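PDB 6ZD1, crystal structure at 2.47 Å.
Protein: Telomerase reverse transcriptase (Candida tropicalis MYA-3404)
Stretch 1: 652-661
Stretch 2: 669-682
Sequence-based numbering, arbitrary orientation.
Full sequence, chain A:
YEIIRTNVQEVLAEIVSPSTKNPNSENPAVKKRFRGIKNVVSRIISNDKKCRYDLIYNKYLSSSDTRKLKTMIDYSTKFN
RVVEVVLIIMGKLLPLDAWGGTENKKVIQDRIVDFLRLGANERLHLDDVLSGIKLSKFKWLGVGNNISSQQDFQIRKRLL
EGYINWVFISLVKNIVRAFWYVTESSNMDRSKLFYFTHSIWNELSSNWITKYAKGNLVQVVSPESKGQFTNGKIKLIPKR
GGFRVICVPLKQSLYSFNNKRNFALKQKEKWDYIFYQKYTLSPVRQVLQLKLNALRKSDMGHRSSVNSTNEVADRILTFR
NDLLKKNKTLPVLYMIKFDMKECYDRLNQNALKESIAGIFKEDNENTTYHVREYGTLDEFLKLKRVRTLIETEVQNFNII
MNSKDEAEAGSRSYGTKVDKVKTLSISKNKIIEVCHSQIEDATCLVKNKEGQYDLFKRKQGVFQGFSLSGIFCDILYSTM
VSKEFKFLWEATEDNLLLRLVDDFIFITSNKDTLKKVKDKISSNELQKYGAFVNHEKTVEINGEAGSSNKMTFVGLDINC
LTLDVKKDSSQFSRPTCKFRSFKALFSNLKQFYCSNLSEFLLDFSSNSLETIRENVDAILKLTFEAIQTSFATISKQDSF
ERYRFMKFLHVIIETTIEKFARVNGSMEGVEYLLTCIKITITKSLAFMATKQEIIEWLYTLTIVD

Stretch 1 652-661: IIETTIEKFA
Stretch 2 (669-682) GVEYLLTCIKITIT

Two helices of the telomerase reverse transcriptase chain pack side by side, running nearly antiparallel. Stretch 1 is helical throughout, and stretch 2 is helical from Val 670 onward, with phi near -65° and psi near -40° in both. The axes approach to 10.7 Å with 155° between their N-to-C directions, and 486 Å² is buried, both sides summed. Register is fixed by two CA pairs: Ile 653 CA to Ile 677 CA, 7.6 Å, and Ile 657 CA to Val 670 CA, 6.5 Å. No hydrogen bond crosses the interface; apolar packing joins the two helices.

The CA-to-CB bond of Ile 652 (m, m) runs sideways and the end of its side chain leads away. Ile 653 follows with its CA-to-CB bond toward stretch 2 and an m, t rotamer. Its branched side chain meets three residues of the partner: CG2 lies 3.7 Å from Leu 674 CD1, CG1 3.8 Å from Ile 677 CG2, and CD1 3.8 Å from Ile 681 CD1. The position is buried and these neighbours are aliphatic, so a branched aliphatic side chain suits it, meeting them from several carbons at once. Leu 674 is t, p, and both partner isoleucines are m, t. Glu 654 and Thr 655 are out of reach, so their polar groups do not enter this contact.

Thr 656 (m) has its CA-to-CB bond toward the partner, but it is the methyl that makes the contact: CG2 is 4.1 Å from Ile 677 CD1 and 4.3 Å from Leu 673 CD2. Its hydroxyl is satisfied elsewhere in the structure.

Ile 657 starts sideways, but its m, m rotamer brings its end nearer, a knob among Val 670, Leu 673, Leu 674 and Ile 677. Its CD1 is 4.1 Å from Val 670 O and 4.3 Å from both Leu 673 CD2 and Ile 677 CD1, while its CG2 is 4.3 Å from Val 670 CG1. The carbonyl O of Val 670 accepts from Leu 674 N at 2.7 Å, so its approach to a methyl leaves no acceptor unpaired.

Glu 658 points away and Lys 659 is out of reach. Phe 660 (chi1 t, chi2 -94°) has its CA-to-CB bond toward stretch 2, and its ring lies against Gly 669, Val 670 and Leu 673. Leu 673 (t, p) covers one ring face, its CD2 4.2 Å from Phe 660 CG; Val 670 (m) meets the ring edge, CG1 3.6 Å from Phe 660 CD1. Gly 669, the N-cap residue, has phi/psi of 105/-2, where a CB would jam against the preceding carbonyl; an ideal CB would also lie only 3.5 Å from Phe 660 CZ. Glycine thus suits both the turn and the ring beside it.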

ATOM      1  N   ILE A 652     -16.084  -0.481  -5.978  1.00 46.25           N
ATOM      2  CA  ILE A 652     -14.713  -0.939  -6.205  1.00 53.74           C
ATOM      3  C   ILE A 652     -13.805   0.226  -6.581  1.00 55.46           C
ATOM      4  O   ILE A 652     -12.659   0.312  -6.120  1.00 44.73           O
ATOM      5  CB  ILE A 652     -14.684  -2.043  -7.282  1.00 52.69           C
ATOM      6  CG1 ILE A 652     -15.156  -3.378  -6.702  1.00 45.32           C
ATOM      7  CG2 ILE A 652     -13.289  -2.181  -7.881  1.00 45.71           C
ATOM      8  CD1 ILE A 652     -14.361  -3.840  -5.501  1.00 51.09           C
ATOM      9  N   ILE A 653     -14.282   1.120  -7.449  1.00 57.50           N
ATOM     10  CA  ILE A 653     -13.466   2.257  -7.872  1.00 48.57           C
ATOM     11  C   ILE A 653     -13.280   3.249  -6.726  1.00 58.53           C
ATOM     12  O   ILE A 653     -12.178   3.769  -6.511  1.00 59.03           O
ATOM     13  CB  ILE A 653     -14.093   2.924  -9.108  1.00 47.99           C
ATOM     14  CG1 ILE A 653     -14.067   1.962 -10.294  1.00 52.38           C
ATOM     15  CG2 ILE A 653     -13.362   4.208  -9.457  1.00 41.63           C
ATOM     16  CD1 ILE A 653     -14.658   2.538 -11.556  1.00 43.72           C
ATOM     17  N   GLU A 654     -14.354   3.532  -5.983  1.00 61.27           N
ATOM     18  CA  GLU A 654     -14.271   4.473  -4.869  1.00 59.50           C
ATOM     19  C   GLU A 654     -13.298   3.992  -3.799  1.00 62.46           C
ATOM     20  O   GLU A 654     -12.529   4.789  -3.249  1.00 62.27           O
ATOM     21  CB  GLU A 654     -15.658   4.688  -4.260  1.00 73.39           C
ATOM     22  CG  GLU A 654     -16.310   6.018  -4.607  1.00 88.03           C
ATOM     23  CD  GLU A 654     -15.854   7.149  -3.703  1.00 94.83           C
ATOM     24  OE1 GLU A 654     -14.971   6.917  -2.851  1.00 96.31           O
ATOM     25  OE2 GLU A 654     -16.385   8.272  -3.842  1.00102.68           O
ATOM     26  N   THR A 655     -13.337   2.701  -3.465  1.00 56.40           N
ATOM     27  CA  THR A 655     -12.440   2.193  -2.430  1.00 53.01           C
ATOM     28  C   THR A 655     -10.982   2.331  -2.852  1.00 59.94           C
ATOM     29  O   THR A 655     -10.128   2.715  -2.045  1.00 61.20           O
ATOM     30  CB  THR A 655     -12.770   0.738  -2.106  1.00 58.67           C
ATOM     31  OG1 THR A 655     -14.168   0.615  -1.813  1.00 71.96           O
ATOM     32  CG2 THR A 655     -11.971   0.281  -0.897  1.00 46.10           C
ATOM     33  N   THR A 656     -10.682   2.039  -4.119  1.00 50.62           N
ATOM     34  CA  THR A 656      -9.307   2.139  -4.593  1.00 52.39           C
ATOM     35  C   THR A 656      -8.817   3.579  -4.531  1.00 53.56           C
ATOM     36  O   THR A 656      -7.737   3.856  -3.998  1.00 53.11           O
ATOM     37  CB  THR A 656      -9.211   1.600  -6.022  1.00 63.84           C
ATOM     38  OG1 THR A 656      -9.675   0.243  -6.058  1.00 51.09           O
ATOM     39  CG2 THR A 656      -7.773   1.660  -6.528  1.00 56.95           C
ATOM     40  N   ILE A 657      -9.620   4.519  -5.035  1.00 55.38           N
ATOM     41  CA  ILE A 657      -9.201   5.916  -5.038  1.00 53.37           C
ATOM     42  C   ILE A 657      -9.065   6.430  -3.612  1.00 60.04           C
ATOM     43  O   ILE A 657      -8.103   7.132  -3.281  1.00 49.95           O
ATOM     44  CB  ILE A 657     -10.179   6.769  -5.864  1.00 62.85           C
ATOM     45  CG1 ILE A 657     -10.181   6.315  -7.326  1.00 59.15           C
ATOM     46  CG2 ILE A 657      -9.792   8.233  -5.792  1.00 52.00           C
ATOM     47  CD1 ILE A 657      -8.834   6.454  -8.002  1.00 55.45           C
ATOM     48  N   GLU A 658     -10.007   6.059  -2.739  1.00 57.12           N
ATOM     49  CA  GLU A 658      -9.968   6.520  -1.355  1.00 55.58           C
ATOM     50  C   GLU A 658      -8.740   5.983  -0.631  1.00 64.19           C
ATOM     51  O   GLU A 658      -8.025   6.737   0.041  1.00 64.88           O
ATOM     52  CB  GLU A 658     -11.249   6.089  -0.636  1.00 58.88           C
ATOM     53  CG  GLU A 658     -11.717   6.998   0.495  1.00 68.55           C
ATOM     54  CD  GLU A 658     -11.122   6.630   1.842  1.00 98.14           C
ATOM     55  OE1 GLU A 658     -11.368   7.365   2.825  1.00105.50           O
ATOM     56  OE2 GLU A 658     -10.411   5.606   1.922  1.00 96.80           O
ATOM     57  N   LYS A 659      -8.455   4.688  -0.782  1.00 54.88           N
ATOM     58  CA  LYS A 659      -7.300   4.124  -0.094  1.00 62.06           C
ATOM     59  C   LYS A 659      -5.992   4.651  -0.674  1.00 67.84           C
ATOM     60  O   LYS A 659      -5.016   4.818   0.064  1.00 67.66           O
ATOM     61  CB  LYS A 659      -7.342   2.596  -0.151  1.00 63.90           C
ATOM     62  CG  LYS A 659      -6.389   1.919   0.819  1.00 67.49           C
ATOM     63  CD  LYS A 659      -6.716   0.445   0.998  1.00 68.87           C
ATOM     64  CE  LYS A 659      -5.773  -0.196   2.003  1.00 74.00           C
ATOM     65  NZ  LYS A 659      -6.150  -1.602   2.322  1.00 85.20           N
ATOM     66  N   PHE A 660      -5.959   4.950  -1.977  1.00 58.88           N
ATOM     67  CA  PHE A 660      -4.758   5.537  -2.568  1.00 55.80           C
ATOM     68  C   PHE A 660      -4.495   6.932  -2.014  1.00 70.54           C
ATOM     69  O   PHE A 660      -3.345   7.289  -1.733  1.00 73.19           O
ATOM     70  CB  PHE A 660      -4.881   5.594  -4.092  1.00 51.35           C
ATOM     71  CG  PHE A 660      -3.745   6.317  -4.764  1.00 53.25           C
ATOM     72  CD1 PHE A 660      -3.846   7.665  -5.077  1.00 63.12           C
ATOM     73  CD2 PHE A 660      -2.571   5.650  -5.074  1.00 69.27           C
ATOM     74  CE1 PHE A 660      -2.794   8.332  -5.692  1.00 65.86           C
ATOM     75  CE2 PHE A 660      -1.517   6.310  -5.692  1.00 64.01           C
ATOM     76  CZ  PHE A 660      -1.629   7.652  -5.999  1.00 57.89           C
ATOM     77  N   ALA A 661      -5.544   7.746  -1.878  1.00 62.83           N
ATOM     78  CA  ALA A 661      -5.379   9.068  -1.284  1.00 65.68           C
ATOM     79  C   ALA A 661      -5.054   8.965   0.201  1.00 76.99           C
ATOM     80  O   ALA A 661      -4.272   9.766   0.729  1.00 86.95           O
ATOM     81  CB  ALA A 661      -6.637   9.904  -1.507  1.00 66.37           C
ATOM     82  N   GLY A 669      -1.959  11.858  -8.795  1.00 77.21           N
ATOM     83  CA  GLY A 669      -2.034  10.568  -9.445  1.00 67.14           C
ATOM     84  C   GLY A 669      -3.386   9.890  -9.416  1.00 72.27           C
ATOM     85  O   GLY A 669      -3.522   8.811 -10.009  1.00 72.54           O
ATOM     86  N   VAL A 670      -4.395  10.487  -8.774  1.00 71.13           N
ATOM     87  CA  VAL A 670      -5.717   9.864  -8.776  1.00 69.78           C
ATOM     88  C   VAL A 670      -6.337   9.953 -10.164  1.00 62.47           C
ATOM     89  O   VAL A 670      -7.027   9.027 -10.611  1.00 55.08           O
ATOM     90  CB  VAL A 670      -6.627  10.490  -7.700  1.00 69.20           C
ATOM     91  CG1 VAL A 670      -6.034  10.273  -6.314  1.00 61.66           C
ATOM     92  CG2 VAL A 670      -6.851  11.970  -7.963  1.00 69.78           C
ATOM     93  N   GLU A 671      -6.083  11.054 -10.876  1.00 70.78           N
ATOM     94  CA  GLU A 671      -6.581  11.183 -12.240  1.00 64.99           C
ATOM     95  C   GLU A 671      -5.986  10.106 -13.137  1.00 65.40           C
ATOM     96  O   GLU A 671      -6.716   9.388 -13.830  1.00 74.58           O
ATOM     97  CB  GLU A 671      -6.260  12.575 -12.785  1.00 76.54           C
ATOM     98  CG  GLU A 671      -7.139  13.676 -12.227  1.00 88.36           C
ATOM     99  CD  GLU A 671      -8.253  14.055 -13.179  1.00107.71           C
ATOM    100  OE1 GLU A 671      -8.122  15.093 -13.861  1.00103.15           O
ATOM    101  OE2 GLU A 671      -9.249  13.306 -13.259  1.00112.18           O
ATOM    102  N   TYR A 672      -4.660   9.965 -13.116  1.00 67.26           N
ATOM    103  CA  TYR A 672      -4.015   8.929 -13.917  1.00 73.81           C
ATOM    104  C   TYR A 672      -4.534   7.545 -13.539  1.00 72.41           C
ATOM    105  O   TYR A 672      -4.756   6.696 -14.409  1.00 72.88           O
ATOM    106  CB  TYR A 672      -2.495   9.010 -13.744  1.00 68.12           C
ATOM    107  CG  TYR A 672      -1.708   7.928 -14.460  1.00 81.17           C
ATOM    108  CD1 TYR A 672      -1.367   8.059 -15.804  1.00 75.98           C
ATOM    109  CD2 TYR A 672      -1.288   6.785 -13.787  1.00 82.49           C
ATOM    110  CE1 TYR A 672      -0.642   7.073 -16.458  1.00 87.56           C
ATOM    111  CE2 TYR A 672      -0.563   5.795 -14.434  1.00 88.09           C
ATOM    112  CZ  TYR A 672      -0.243   5.944 -15.767  1.00 93.33           C
ATOM    113  OH  TYR A 672       0.477   4.958 -16.405  1.00 96.70           O
ATOM    114  N   LEU A 673      -4.782   7.317 -12.248  1.00 67.93           N
ATOM    115  CA  LEU A 673      -5.226   5.998 -11.812  1.00 56.90           C
ATOM    116  C   LEU A 673      -6.677   5.749 -12.198  1.00 54.56           C
ATOM    117  O   LEU A 673      -7.036   4.633 -12.589  1.00 61.00           O
ATOM    118  CB  LEU A 673      -5.034   5.849 -10.304  1.00 52.34           C
ATOM    119  CG  LEU A 673      -5.157   4.428  -9.754  1.00 57.09           C
ATOM    120  CD1 LEU A 673      -4.125   3.512 -10.399  1.00 68.91           C
ATOM    121  CD2 LEU A 673      -5.010   4.424  -8.239  1.00 71.38           C
ATOM    122  N   LEU A 674      -7.525   6.776 -12.101  1.00 51.67           N
ATOM    123  CA  LEU A 674      -8.932   6.607 -12.454  1.00 48.78           C
ATOM    124  C   LEU A 674      -9.091   6.214 -13.917  1.00 60.03           C
ATOM    125  O   LEU A 674      -9.902   5.341 -14.249  1.00 61.31           O
ATOM    126  CB  LEU A 674      -9.708   7.890 -12.155  1.00 50.09           C
ATOM    127  CG  LEU A 674     -11.214   7.866 -12.420  1.00 50.84           C
ATOM    128  CD1 LEU A 674     -11.854   6.710 -11.681  1.00 50.55           C
ATOM    129  CD2 LEU A 674     -11.859   9.183 -12.010  1.00 54.81           C
ATOM    130  N   THR A 675      -8.315   6.834 -14.809  1.00 61.22           N
ATOM    131  CA  THR A 675      -8.452   6.508 -16.223  1.00 61.13           C
ATOM    132  C   THR A 675      -7.802   5.173 -16.565  1.00 66.51           C
ATOM    133  O   THR A 675      -8.287   4.469 -17.457  1.00 67.61           O
ATOM    134  CB  THR A 675      -7.879   7.632 -17.091  1.00 64.98           C
ATOM    135  OG1 THR A 675      -6.488   7.807 -16.809  1.00 82.78           O
ATOM    136  CG2 THR A 675      -8.614   8.934 -16.809  1.00 76.28           C
ATOM    137  N   CYS A 676      -6.730   4.791 -15.862  1.00 59.68           N
ATOM    138  CA  CYS A 676      -6.212   3.436 -16.026  1.00 64.91           C
ATOM    139  C   CYS A 676      -7.218   2.398 -15.543  1.00 61.30           C
ATOM    140  O   CYS A 676      -7.313   1.308 -16.123  1.00 58.06           O
ATOM    141  CB  CYS A 676      -4.887   3.274 -15.280  1.00 63.35           C
ATOM    142  SG  CYS A 676      -3.474   4.064 -16.076  1.00 74.82           S
ATOM    143  N   ILE A 677      -7.994   2.728 -14.507  1.00 54.96           N
ATOM    144  CA  ILE A 677      -9.033   1.818 -14.037  1.00 56.78           C
ATOM    145  C   ILE A 677     -10.114   1.654 -15.098  1.00 58.22           C
ATOM    146  O   ILE A 677     -10.569   0.538 -15.372  1.00 48.26           O
ATOM    147  CB  ILE A 677      -9.626   2.324 -12.713  1.00 49.09           C
ATOM    148  CG1 ILE A 677      -8.627   2.162 -11.570  1.00 53.38           C
ATOM    149  CG2 ILE A 677     -10.917   1.596 -12.389  1.00 37.66           C
ATOM    150  CD1 ILE A 677      -9.098   2.809 -10.286  1.00 41.90           C
ATOM    151  N   LYS A 678     -10.531   2.760 -15.721  1.00 54.32           N
ATOM    152  CA  LYS A 678     -11.537   2.676 -16.775  1.00 65.18           C
ATOM    153  C   LYS A 678     -11.057   1.787 -17.913  1.00 58.40           C
ATOM    154  O   LYS A 678     -11.798   0.924 -18.398  1.00 56.02           O
ATOM    155  CB  LYS A 678     -11.873   4.072 -17.299  1.00 59.58           C
ATOM    156  CG  LYS A 678     -12.465   5.005 -16.261  1.00 59.70           C
ATOM    157  CD  LYS A 678     -12.708   6.376 -16.865  1.00 51.00           C
ATOM    158  CE  LYS A 678     -13.320   7.329 -15.858  1.00 53.92           C
ATOM    159  NZ  LYS A 678     -13.572   8.654 -16.491  1.00 62.21           N
ATOM    160  N   ILE A 679      -9.807   1.970 -18.339  1.00 59.12           N
ATOM    161  CA  ILE A 679      -9.278   1.169 -19.438  1.00 63.09           C
ATOM    162  C   ILE A 679      -9.196  -0.300 -19.039  1.00 69.26           C
ATOM    163  O   ILE A 679      -9.585  -1.188 -19.808  1.00 67.34           O
ATOM    164  CB  ILE A 679      -7.911   1.717 -19.877  1.00 72.24           C
ATOM    165  CG1 ILE A 679      -8.070   3.157 -20.371  1.00 59.31           C
ATOM    166  CG2 ILE A 679      -7.298   0.827 -20.949  1.00 50.56           C
ATOM    167  CD1 ILE A 679      -6.772   3.833 -20.732  1.00 59.19           C
ATOM    168  N   THR A 680      -8.712  -0.577 -17.825  1.00 65.33           N
ATOM    169  CA  THR A 680      -8.626  -1.961 -17.363  1.00 67.02           C
ATOM    170  C   THR A 680     -10.008  -2.599 -17.253  1.00 62.76           C
ATOM    171  O   THR A 680     -10.199  -3.757 -17.643  1.00 64.29           O
ATOM    172  CB  THR A 680      -7.894  -2.024 -16.025  1.00 58.24           C
ATOM    173  OG1 THR A 680      -6.579  -1.479 -16.182  1.00 65.79           O
ATOM    174  CG2 THR A 680      -7.783  -3.461 -15.553  1.00 55.98           C
ATOM    175  N   ILE A 681     -10.986  -1.858 -16.729  1.00 58.26           N
ATOM    176  CA  ILE A 681     -12.336  -2.398 -16.609  1.00 49.28           C
ATOM    177  C   ILE A 681     -12.937  -2.641 -17.988  1.00 59.15           C
ATOM    178  O   ILE A 681     -13.578  -3.671 -18.228  1.00 51.90           O
ATOM    179  CB  ILE A 681     -13.201  -1.453 -15.755  1.00 46.84           C
ATOM    180  CG1 ILE A 681     -12.678  -1.446 -14.317  1.00 55.47           C
ATOM    181  CG2 ILE A 681     -14.671  -1.849 -15.814  1.00 56.66           C
ATOM    182  CD1 ILE A 681     -13.494  -0.616 -13.365  1.00 50.27           C
ATOM    183  N   THR A 682     -12.712  -1.711 -18.921  1.00 58.55           N
ATOM    184  CA  THR A 682     -13.185  -1.887 -20.291  1.00 57.20           C
ATOM    185  C   THR A 682     -12.607  -3.150 -20.912  1.00 64.50           C
ATOM    186  O   THR A 682     -13.339  -3.969 -21.483  1.00 67.20           O
ATOM    187  CB  THR A 682     -12.800  -0.671 -21.134  1.00 56.51           C
ATOM    188  OG1 THR A 682     -13.301   0.521 -20.519  1.00 54.29           O
ATOM    189  CG2 THR A 682     -13.365  -0.795 -22.539  1.00 46.53           C
TER